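Local coordinates for cyanuric acid amidohydrolase (Azorhizobium caulinodans, PDB 4NQ3) that hydrolyses cyanuric acid, opening its s-triazine ring to carboxybiuret, which loses carbon dioxide to give biuret, a step in atrazine degradation, at the interface of chains A and B. Numbering follows the deposited sequence. Chains: chain A/B, Cyanuric acid amidohydrolase.

The interface of chains A and B. Residues chain A 318, 322-323, 326-328; chain B 260, 316.
Helix 309-325 of chain A, carrying A:Ala318, A:Ala322 and A:Gly323, runs into the loop of A:Gly326, whose phi of 83° is positive, and the helix face and the segment after it together meet B:Ile260 in a loop and B:Phe316 on the equivalent helix, 309-325, of chain B. Here, in a two-fold interface within the homotetramer, small residues on one helix admit bulkier apolar groups from the partner, a common principle of subunit assembly. With CG anti to the backbone N (chi1 -162°), B:Phe316 points the far end of its ring towards chain A. The methyl CB of A:Ala318 meets this ring at its edge, in the ring plane, 3.8 Å from CE1. The para carbon CZ lies 3.8 Å from CB of A:Ala322 and also touches the methyl CG2 of A:Thr328, whose side chain crosses that of B:Phe316 at about a right angle. Were an alanine to stand here instead of B:Phe316, the three methyl groups would probably lose their shared aromatic partner and a gap would open between the two chains at this point. B:Ile260, with 52 Å² hidden by chain A, divides its two branches: CG2 packs 3.7 Å from CB of A:Ala322, while the extended CG1 arm (chi2 -180°) carries CD1 to the backbone of A:Gly326. A water bridges the two backbones, its oxygen 3.0 Å from the carbonyl O of A:Gly323 and 3.0 Å from the carbonyl O of B:Ile260.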
loop_
_atom_site.group_PDB
_atom_site.type_symbol
_atom_site.label_atom_id
_atom_site.label_comp_id
_atom_site.label_asym_id
_atom_site.label_seq_id
_atom_site.Cartn_x
_atom_site.Cartn_y
_atom_site.Cartn_z
ATOM N N ALA A 318 6.047 16.026 8.836
ATOM C CA ALA A 318 6.476 16.929 7.765
ATOM C C ALA A 318 5.469 18.070 7.633
ATOM O O ALA A 318 5.840 19.239 7.490
ATOM C CB ALA A 318 6.640 16.188 6.438
ATOM N N ALA A 322 6.406 21.933 8.166
ATOM C CA ALA A 322 6.177 22.717 6.961
ATOM C C ALA A 322 5.210 23.859 7.233
ATOM O O ALA A 322 5.349 24.953 6.687
ATOM C CB ALA A 322 5.642 21.831 5.853
ATOM N N GLY A 323 4.239 23.607 8.099
ATOM C CA GLY A 323 3.292 24.635 8.491
ATOM C C GLY A 323 3.942 25.783 9.250
ATOM O O GLY A 323 3.415 26.900 9.286
ATOM N N GLY A 326 7.063 27.204 6.514
ATOM C CA GLY A 326 6.553 27.793 5.284
ATOM C C GLY A 326 6.922 27.191 3.932
ATOM O O GLY A 326 6.577 27.741 2.887
ATOM N N HIS A 327 7.633 26.069 3.939
ATOM C CA HIS A 327 7.959 25.368 2.699
ATOM C C HIS A 327 8.092 23.883 2.930
ATOM O O HIS A 327 8.046 23.422 4.064
ATOM C CB HIS A 327 9.234 25.913 2.084
ATOM C CG HIS A 327 10.471 25.595 2.859
ATOM N ND1 HIS A 327 11.308 24.551 2.526
ATOM C CD2 HIS A 327 11.034 26.206 3.929
ATOM C CE1 HIS A 327 12.330 24.527 3.365
ATOM N NE2 HIS A 327 12.188 25.521 4.227
ATOM N N THR A 328 8.228 23.127 1.850
ATOM C CA THR A 328 8.162 21.680 1.961
ATOM C C THR A 328 9.469 20.989 1.642
ATOM O O THR A 328 9.527 19.765 1.613
ATOM C CB THR A 328 7.095 21.125 1.056
ATOM O OG1 THR A 328 7.401 21.516 -0.282
ATOM C CG2 THR A 328 5.731 21.670 1.469
ATOM N N ILE B 260 -0.191 23.884 3.367
ATOM C CA ILE B 260 0.482 24.300 4.599
ATOM C C ILE B 260 0.114 25.705 5.014
ATOM O O ILE B 260 0.835 26.333 5.790
ATOM C CB ILE B 260 2.017 24.250 4.476
ATOM C CG1 ILE B 260 2.481 25.142 3.328
ATOM C CG2 ILE B 260 2.486 22.839 4.289
ATOM C CD1 ILE B 260 3.971 25.156 3.127
ATOM N N PHE B 316 -0.854 14.958 5.624
ATOM C CA PHE B 316 -0.037 16.163 5.611
ATOM C C PHE B 316 -0.731 17.370 6.233
ATOM O O PHE B 316 -0.147 18.005 7.105
ATOM C CB PHE B 316 0.399 16.482 4.179
ATOM C CG PHE B 316 1.566 17.421 4.088
ATOM C CD1 PHE B 316 2.811 17.048 4.558
ATOM C CD2 PHE B 316 1.435 18.661 3.487
ATOM C CE1 PHE B 316 3.902 17.908 4.461
ATOM C CE2 PHE B 316 2.528 19.527 3.379
ATOM C CZ PHE B 316 3.756 19.148 3.874
HETATM O O HOH W 1 3.149 28.112 6.609
#